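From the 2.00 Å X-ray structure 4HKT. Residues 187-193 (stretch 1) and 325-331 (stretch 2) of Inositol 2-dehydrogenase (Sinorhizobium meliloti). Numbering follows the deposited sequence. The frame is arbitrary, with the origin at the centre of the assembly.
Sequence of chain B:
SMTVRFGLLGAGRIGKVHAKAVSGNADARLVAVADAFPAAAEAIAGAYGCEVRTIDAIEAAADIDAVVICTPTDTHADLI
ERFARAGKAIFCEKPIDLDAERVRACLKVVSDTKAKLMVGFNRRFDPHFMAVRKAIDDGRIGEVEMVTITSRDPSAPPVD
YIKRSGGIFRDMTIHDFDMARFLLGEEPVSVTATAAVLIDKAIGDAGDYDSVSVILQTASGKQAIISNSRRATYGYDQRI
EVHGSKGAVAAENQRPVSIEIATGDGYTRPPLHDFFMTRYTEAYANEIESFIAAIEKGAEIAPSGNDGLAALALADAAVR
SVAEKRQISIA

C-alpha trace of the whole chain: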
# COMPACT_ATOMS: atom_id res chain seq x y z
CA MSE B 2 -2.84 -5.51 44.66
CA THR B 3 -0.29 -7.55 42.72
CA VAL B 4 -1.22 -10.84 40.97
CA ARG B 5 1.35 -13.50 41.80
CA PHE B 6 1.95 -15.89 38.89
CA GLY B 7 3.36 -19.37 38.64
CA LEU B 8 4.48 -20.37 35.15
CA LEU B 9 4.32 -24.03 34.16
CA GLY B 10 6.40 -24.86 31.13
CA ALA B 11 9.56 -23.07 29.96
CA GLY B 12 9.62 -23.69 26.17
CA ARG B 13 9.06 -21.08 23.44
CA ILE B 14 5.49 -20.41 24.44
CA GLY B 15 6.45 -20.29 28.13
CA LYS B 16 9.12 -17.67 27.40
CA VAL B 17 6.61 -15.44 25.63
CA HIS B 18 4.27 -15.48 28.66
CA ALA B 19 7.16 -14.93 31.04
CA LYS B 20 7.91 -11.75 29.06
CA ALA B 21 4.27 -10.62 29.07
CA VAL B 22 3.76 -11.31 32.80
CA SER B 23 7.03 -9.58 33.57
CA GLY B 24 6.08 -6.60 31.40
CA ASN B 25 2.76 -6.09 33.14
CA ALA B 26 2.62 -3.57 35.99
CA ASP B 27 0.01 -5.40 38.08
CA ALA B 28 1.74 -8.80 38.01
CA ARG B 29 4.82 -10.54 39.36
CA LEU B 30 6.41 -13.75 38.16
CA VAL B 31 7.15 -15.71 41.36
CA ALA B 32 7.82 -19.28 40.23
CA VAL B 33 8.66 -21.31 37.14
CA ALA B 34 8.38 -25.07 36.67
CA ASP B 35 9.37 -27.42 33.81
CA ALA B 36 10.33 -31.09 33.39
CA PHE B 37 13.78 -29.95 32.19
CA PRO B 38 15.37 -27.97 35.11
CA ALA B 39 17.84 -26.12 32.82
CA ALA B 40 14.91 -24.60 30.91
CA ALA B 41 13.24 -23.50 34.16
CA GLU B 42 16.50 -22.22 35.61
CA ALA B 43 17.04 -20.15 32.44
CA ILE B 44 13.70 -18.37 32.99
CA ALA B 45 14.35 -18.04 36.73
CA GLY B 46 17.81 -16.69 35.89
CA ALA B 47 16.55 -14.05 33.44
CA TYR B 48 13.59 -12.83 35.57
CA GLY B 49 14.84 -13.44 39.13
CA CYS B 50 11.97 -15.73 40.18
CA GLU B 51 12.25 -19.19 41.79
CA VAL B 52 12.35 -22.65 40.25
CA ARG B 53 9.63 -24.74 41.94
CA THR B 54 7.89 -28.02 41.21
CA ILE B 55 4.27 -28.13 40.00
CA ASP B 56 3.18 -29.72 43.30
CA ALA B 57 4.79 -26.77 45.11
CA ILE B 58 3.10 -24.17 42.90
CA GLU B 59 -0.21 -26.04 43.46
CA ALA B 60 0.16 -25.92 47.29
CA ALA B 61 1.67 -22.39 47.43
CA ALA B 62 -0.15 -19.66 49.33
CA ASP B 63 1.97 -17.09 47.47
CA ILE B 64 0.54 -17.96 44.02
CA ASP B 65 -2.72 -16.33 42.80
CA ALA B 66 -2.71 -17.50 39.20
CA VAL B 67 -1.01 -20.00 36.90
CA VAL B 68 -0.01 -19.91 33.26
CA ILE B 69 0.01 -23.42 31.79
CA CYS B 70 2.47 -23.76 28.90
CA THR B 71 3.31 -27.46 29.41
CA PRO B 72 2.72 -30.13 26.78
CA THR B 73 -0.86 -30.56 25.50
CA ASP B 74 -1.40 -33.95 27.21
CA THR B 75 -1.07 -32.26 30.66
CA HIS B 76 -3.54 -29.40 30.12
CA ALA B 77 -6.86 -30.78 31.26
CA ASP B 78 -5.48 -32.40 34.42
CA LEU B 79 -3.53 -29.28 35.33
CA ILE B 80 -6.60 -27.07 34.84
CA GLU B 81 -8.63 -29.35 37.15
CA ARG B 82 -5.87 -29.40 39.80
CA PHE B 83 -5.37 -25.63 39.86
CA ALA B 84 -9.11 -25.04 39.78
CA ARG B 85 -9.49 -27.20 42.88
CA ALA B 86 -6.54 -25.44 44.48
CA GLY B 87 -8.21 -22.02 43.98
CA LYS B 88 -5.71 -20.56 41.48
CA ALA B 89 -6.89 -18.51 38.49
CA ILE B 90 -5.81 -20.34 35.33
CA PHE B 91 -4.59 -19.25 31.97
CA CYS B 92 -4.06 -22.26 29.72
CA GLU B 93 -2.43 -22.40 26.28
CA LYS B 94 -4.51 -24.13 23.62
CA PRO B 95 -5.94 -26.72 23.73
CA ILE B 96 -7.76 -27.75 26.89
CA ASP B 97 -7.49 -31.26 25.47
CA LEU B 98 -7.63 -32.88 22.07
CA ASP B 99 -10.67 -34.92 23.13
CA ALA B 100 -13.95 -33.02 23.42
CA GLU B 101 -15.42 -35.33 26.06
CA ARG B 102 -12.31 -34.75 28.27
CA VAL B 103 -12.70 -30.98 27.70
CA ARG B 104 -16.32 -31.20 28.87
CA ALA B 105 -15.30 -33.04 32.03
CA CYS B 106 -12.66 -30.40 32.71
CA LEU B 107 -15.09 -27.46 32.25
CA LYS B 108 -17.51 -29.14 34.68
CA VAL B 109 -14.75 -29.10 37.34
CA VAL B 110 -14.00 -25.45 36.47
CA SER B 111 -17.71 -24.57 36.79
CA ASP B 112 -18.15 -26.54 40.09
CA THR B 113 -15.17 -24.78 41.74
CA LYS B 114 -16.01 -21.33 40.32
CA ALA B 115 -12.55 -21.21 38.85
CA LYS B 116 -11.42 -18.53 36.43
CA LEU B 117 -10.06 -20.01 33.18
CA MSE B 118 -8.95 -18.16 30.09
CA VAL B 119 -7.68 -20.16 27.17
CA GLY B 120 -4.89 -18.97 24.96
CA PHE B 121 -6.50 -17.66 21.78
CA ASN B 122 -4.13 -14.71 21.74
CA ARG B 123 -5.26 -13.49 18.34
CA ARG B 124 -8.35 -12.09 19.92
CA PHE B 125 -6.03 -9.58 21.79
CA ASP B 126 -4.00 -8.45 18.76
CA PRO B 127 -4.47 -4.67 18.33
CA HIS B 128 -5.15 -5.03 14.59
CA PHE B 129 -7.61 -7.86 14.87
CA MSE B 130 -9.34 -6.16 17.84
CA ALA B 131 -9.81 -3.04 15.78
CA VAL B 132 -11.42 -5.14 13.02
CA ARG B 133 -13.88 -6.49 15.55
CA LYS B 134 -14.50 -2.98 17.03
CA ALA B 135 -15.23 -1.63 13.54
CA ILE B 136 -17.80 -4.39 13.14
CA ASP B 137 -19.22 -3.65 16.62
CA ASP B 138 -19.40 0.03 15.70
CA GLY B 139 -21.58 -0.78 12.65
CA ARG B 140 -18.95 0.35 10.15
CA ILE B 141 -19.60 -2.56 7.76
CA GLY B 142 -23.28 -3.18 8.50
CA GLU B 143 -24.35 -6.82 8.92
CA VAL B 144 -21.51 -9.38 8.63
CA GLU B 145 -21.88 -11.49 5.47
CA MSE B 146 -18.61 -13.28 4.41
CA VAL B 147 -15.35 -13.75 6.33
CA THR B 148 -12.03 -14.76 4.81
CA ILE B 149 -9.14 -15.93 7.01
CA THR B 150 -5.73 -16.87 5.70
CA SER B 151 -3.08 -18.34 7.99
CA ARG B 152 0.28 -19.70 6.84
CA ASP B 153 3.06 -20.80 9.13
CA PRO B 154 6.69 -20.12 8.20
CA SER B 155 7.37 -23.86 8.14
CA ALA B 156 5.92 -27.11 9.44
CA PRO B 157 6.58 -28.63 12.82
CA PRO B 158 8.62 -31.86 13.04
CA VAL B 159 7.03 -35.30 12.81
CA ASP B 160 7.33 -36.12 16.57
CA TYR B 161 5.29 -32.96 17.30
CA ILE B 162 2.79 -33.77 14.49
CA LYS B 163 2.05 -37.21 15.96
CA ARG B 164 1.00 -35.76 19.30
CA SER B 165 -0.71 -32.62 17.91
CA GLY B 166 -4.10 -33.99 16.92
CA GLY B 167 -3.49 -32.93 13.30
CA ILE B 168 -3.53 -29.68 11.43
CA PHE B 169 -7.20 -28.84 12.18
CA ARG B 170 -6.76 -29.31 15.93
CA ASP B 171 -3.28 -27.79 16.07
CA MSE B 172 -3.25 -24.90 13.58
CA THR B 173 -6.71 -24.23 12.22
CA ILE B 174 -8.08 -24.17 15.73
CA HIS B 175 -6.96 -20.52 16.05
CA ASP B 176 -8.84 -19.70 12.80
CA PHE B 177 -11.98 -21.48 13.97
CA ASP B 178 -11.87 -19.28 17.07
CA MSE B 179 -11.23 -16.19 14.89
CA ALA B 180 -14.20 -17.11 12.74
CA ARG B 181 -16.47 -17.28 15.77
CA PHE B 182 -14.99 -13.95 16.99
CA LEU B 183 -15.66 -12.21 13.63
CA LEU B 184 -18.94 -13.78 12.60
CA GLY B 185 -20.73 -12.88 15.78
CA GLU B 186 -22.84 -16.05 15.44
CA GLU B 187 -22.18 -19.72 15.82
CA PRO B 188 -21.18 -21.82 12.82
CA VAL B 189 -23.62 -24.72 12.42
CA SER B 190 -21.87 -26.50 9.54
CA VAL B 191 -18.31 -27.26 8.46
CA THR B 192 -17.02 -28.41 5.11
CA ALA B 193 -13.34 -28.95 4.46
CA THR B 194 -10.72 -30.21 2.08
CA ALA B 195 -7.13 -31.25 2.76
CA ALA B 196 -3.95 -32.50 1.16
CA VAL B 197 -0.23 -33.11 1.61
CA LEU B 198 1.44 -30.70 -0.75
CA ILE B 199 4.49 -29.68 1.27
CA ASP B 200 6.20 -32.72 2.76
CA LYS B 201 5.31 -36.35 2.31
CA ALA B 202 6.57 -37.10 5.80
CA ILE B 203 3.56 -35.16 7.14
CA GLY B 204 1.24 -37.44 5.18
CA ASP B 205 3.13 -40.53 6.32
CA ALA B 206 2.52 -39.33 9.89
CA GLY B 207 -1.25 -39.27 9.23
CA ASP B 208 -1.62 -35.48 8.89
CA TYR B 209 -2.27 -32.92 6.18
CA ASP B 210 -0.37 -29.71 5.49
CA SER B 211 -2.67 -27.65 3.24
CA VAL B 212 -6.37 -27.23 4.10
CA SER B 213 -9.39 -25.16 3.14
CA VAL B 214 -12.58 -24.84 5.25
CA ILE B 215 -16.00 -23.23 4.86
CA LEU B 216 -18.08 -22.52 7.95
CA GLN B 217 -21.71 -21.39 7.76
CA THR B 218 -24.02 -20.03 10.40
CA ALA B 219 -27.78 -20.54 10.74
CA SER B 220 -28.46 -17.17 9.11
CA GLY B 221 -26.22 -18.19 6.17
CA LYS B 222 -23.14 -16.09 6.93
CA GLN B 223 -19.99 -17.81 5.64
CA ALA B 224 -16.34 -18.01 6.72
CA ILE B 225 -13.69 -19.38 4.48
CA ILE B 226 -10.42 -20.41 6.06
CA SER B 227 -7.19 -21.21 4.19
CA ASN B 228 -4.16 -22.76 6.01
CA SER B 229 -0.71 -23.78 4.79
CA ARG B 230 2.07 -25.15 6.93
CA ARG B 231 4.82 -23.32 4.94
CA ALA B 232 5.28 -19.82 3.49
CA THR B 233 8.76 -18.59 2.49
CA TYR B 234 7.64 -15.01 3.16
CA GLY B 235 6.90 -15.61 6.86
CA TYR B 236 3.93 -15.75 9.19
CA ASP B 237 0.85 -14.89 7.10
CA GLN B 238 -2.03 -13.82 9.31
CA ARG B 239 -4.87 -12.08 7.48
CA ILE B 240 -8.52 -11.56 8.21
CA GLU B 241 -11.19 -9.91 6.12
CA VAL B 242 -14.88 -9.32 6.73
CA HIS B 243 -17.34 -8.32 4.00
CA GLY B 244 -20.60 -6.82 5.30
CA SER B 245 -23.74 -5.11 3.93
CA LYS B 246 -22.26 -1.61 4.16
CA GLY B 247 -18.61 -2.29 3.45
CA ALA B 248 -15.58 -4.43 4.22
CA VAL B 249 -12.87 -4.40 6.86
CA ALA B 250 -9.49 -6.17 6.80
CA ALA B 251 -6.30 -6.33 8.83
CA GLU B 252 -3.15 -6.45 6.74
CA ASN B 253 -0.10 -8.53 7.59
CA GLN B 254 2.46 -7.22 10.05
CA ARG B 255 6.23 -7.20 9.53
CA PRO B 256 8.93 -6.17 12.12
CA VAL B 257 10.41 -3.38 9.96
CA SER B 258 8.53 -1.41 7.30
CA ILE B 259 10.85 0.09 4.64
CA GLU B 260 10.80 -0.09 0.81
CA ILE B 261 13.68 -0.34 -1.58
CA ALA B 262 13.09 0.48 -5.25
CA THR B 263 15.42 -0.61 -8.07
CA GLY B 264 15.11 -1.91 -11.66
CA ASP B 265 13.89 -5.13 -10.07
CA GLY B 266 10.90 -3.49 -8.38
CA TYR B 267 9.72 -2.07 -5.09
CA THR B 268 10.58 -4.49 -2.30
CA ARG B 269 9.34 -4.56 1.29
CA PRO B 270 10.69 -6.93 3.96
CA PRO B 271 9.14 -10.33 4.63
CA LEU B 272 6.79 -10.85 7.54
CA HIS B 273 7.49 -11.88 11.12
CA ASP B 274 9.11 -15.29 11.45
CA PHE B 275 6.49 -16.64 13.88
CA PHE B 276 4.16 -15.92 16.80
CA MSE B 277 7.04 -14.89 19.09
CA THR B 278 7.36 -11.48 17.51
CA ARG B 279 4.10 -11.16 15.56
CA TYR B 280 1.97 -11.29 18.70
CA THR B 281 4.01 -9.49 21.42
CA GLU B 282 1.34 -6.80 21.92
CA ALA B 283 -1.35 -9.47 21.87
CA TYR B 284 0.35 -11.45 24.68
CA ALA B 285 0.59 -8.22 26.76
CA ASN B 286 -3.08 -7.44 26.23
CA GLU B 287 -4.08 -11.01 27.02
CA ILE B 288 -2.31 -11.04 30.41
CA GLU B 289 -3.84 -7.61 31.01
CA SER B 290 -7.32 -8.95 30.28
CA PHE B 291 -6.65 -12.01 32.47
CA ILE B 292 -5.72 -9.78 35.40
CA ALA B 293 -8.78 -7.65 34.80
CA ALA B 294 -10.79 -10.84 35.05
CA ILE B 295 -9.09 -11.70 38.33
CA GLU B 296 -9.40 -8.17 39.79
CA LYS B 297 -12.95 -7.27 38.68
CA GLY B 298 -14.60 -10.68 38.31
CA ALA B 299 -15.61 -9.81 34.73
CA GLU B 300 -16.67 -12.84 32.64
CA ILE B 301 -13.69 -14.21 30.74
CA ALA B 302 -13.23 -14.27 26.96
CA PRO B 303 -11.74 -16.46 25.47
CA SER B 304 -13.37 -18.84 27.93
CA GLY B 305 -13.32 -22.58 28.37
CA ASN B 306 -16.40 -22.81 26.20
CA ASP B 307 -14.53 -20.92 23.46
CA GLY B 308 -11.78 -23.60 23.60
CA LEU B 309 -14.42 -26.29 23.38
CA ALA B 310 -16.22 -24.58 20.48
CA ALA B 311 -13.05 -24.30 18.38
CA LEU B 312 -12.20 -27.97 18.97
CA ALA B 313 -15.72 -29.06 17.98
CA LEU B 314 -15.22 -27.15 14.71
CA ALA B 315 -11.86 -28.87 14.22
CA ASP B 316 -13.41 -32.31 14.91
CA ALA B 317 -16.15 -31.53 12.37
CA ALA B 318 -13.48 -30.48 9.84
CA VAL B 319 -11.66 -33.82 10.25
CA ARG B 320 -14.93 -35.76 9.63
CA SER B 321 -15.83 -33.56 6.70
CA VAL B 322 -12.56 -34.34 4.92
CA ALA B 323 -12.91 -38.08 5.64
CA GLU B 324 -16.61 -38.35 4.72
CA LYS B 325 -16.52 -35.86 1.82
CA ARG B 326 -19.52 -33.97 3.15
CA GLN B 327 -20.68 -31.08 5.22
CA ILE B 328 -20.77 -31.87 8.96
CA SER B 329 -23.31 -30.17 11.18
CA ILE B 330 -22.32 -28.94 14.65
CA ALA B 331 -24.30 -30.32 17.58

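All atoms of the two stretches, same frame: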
# COMPACT_ATOMS: atom_id res chain seq x y z
N GLU B 187 -22.78 -18.41 15.85
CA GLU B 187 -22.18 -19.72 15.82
C GLU B 187 -22.23 -20.33 14.42
O GLU B 187 -23.31 -20.44 13.84
CB GLU B 187 -22.90 -20.67 16.77
CG GLU B 187 -22.74 -20.36 18.25
CD GLU B 187 -21.30 -20.43 18.71
OE1 GLU B 187 -20.48 -21.13 18.06
OE2 GLU B 187 -20.99 -19.76 19.72
N PRO B 188 -21.09 -20.83 13.91
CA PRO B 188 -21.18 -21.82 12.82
C PRO B 188 -21.98 -23.07 13.20
O PRO B 188 -21.76 -23.64 14.29
CB PRO B 188 -19.71 -22.21 12.59
CG PRO B 188 -18.91 -21.07 13.12
CD PRO B 188 -19.70 -20.51 14.27
N VAL B 189 -22.79 -23.54 12.26
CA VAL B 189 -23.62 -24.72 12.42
C VAL B 189 -23.22 -25.87 11.49
O VAL B 189 -23.72 -27.01 11.67
CB VAL B 189 -25.12 -24.42 12.26
CG1 VAL B 189 -25.56 -23.39 13.30
CG2 VAL B 189 -25.50 -23.98 10.82
N SER B 190 -22.34 -25.58 10.53
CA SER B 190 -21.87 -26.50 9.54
C SER B 190 -20.41 -26.22 9.15
O SER B 190 -19.96 -25.08 9.09
CB SER B 190 -22.76 -26.49 8.30
OG SER B 190 -22.57 -25.31 7.53
N VAL B 191 -19.70 -27.31 8.88
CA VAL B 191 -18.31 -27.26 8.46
C VAL B 191 -18.09 -28.13 7.23
O VAL B 191 -18.53 -29.26 7.20
CB VAL B 191 -17.41 -27.78 9.56
CG1 VAL B 191 -15.95 -27.73 9.12
CG2 VAL B 191 -17.60 -26.94 10.80
N THR B 192 -17.45 -27.58 6.21
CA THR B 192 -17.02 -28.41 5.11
C THR B 192 -15.57 -28.08 4.80
O THR B 192 -15.14 -26.90 4.87
CB THR B 192 -18.00 -28.32 3.91
OG1 THR B 192 -17.77 -29.43 3.01
CG2 THR B 192 -17.85 -27.02 3.21
N ALA B 193 -14.79 -29.11 4.52
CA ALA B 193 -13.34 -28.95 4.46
C ALA B 193 -12.69 -29.85 3.44
O ALA B 193 -13.22 -30.90 3.08
CB ALA B 193 -12.73 -29.26 5.80
N LYS B 325 -16.26 -36.64 3.02
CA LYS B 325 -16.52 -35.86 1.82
C LYS B 325 -17.89 -35.15 1.84
O LYS B 325 -18.54 -35.01 0.81
CB LYS B 325 -16.38 -36.76 0.57
CG LYS B 325 -15.00 -37.34 0.42
CD LYS B 325 -14.86 -37.96 -0.96
CE LYS B 325 -13.46 -38.49 -1.19
NZ LYS B 325 -13.35 -39.84 -0.60
N ARG B 326 -18.29 -34.69 3.02
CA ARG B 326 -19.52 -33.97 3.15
C ARG B 326 -19.47 -32.92 4.26
O ARG B 326 -18.59 -32.92 5.11
CB ARG B 326 -20.66 -34.92 3.39
CG ARG B 326 -20.53 -35.82 4.58
CD ARG B 326 -21.88 -36.47 4.92
NE ARG B 326 -22.40 -37.22 3.78
CZ ARG B 326 -23.44 -36.90 2.99
NH1 ARG B 326 -24.19 -35.81 3.21
NH2 ARG B 326 -23.73 -37.69 1.96
N GLN B 327 -20.49 -32.08 4.24
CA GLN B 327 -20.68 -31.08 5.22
C GLN B 327 -21.09 -31.76 6.55
O GLN B 327 -21.86 -32.69 6.55
CB GLN B 327 -21.77 -30.15 4.72
CG GLN B 327 -21.75 -28.75 5.25
CD GLN B 327 -22.89 -27.93 4.66
OE1 GLN B 327 -23.93 -27.83 5.27
NE2 GLN B 327 -22.74 -27.47 3.44
N ILE B 328 -20.50 -31.32 7.65
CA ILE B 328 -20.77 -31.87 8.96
C ILE B 328 -21.43 -30.81 9.81
O ILE B 328 -20.91 -29.71 9.96
CB ILE B 328 -19.49 -32.36 9.66
CG1 ILE B 328 -18.79 -33.41 8.81
CG2 ILE B 328 -19.82 -32.94 11.06
CD1 ILE B 328 -19.54 -34.74 8.65
N SER B 329 -22.56 -31.15 10.41
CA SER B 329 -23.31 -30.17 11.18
C SER B 329 -22.80 -30.21 12.62
O SER B 329 -22.29 -31.23 13.08
CB SER B 329 -24.82 -30.44 11.08
OG SER B 329 -25.05 -31.75 11.54
N ILE B 330 -22.86 -29.08 13.30
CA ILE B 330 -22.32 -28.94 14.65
C ILE B 330 -23.47 -29.12 15.61
O ILE B 330 -24.50 -28.51 15.45
CB ILE B 330 -21.70 -27.56 14.88
CG1 ILE B 330 -20.48 -27.37 13.99
CG2 ILE B 330 -21.34 -27.36 16.35
CD1 ILE B 330 -19.34 -28.32 14.27
N ALA B 331 -23.26 -29.98 16.60
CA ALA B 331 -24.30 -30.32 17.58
C ALA B 331 -24.58 -29.13 18.50
O ALA B 331 -25.68 -28.58 18.54
CB ALA B 331 -23.86 -31.54 18.40
OXT ALA B 331 -23.70 -28.67 19.22
O HOH W 1 -24.83 -24.73 6.29

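The last residues of a chain are often secured by adding one short antiparallel strand to a sheet, and here a short strand at Ile328 and Ser329 of inositol 2-dehydrogenase, with flanking residues, does so against strand residues near Ser190, held chiefly by backbone hydrogen bonds. Three bonds carry the pairing. Val191 and Ile328 form a hydrogen-bonded pair in which both exchanges are made: Val191 N donates to Ile328 O at 2.9 Å, and Ile328 N donates to Val191 O at 2.9 Å, the latter nearly straight at 172°. Two residues along, Ile330 N reaches Val189 O at 2.8 Å. Between these bonds lies the non-hydrogen-bonded pair Ser190 and Ser329, whose CA atoms approach to 4.3 Å. The carbonyls also receive CA-H...O contacts, the shortest from Ser329 CA to Val189 O at 3.2 Å, so the backbones lie close even where no N-H points across. In all, 383 Å² is buried between the stretches, both sides summed.

The main chain makes the direct hydrogen bonds; the side chains divide between two faces. On one, the beta-branched Val191 and Ile328 are both buried, but the end of Ile328 leads away from the partner, and the apolar side-chain contact is diagonal: Val191 CG2 meets Ile330 CD1 at 4.1 Å. Ile330, whose CA-to-CB bond points toward the partner strand, adopts m, m rotamers and has a large area covered; its CG1 also lies 4.0 Å from Pro188 O. The other face carries Ser190 and Ser329, both small and polar, the first buried and the second exposed. Gln327, extended with chi1 and chi2 both t, brings OE1 to 3.5 Å from Ser190 CB. A water sits 2.6 Å from Ser190 OG and donates a weak hydrogen bond to Gln327 OE1 at 3.4 Å, linking the two side chains. Nearby, the aliphatic part of Gln327 packs on Thr192, Gln327 CG to Thr192 CB at 4.0 Å.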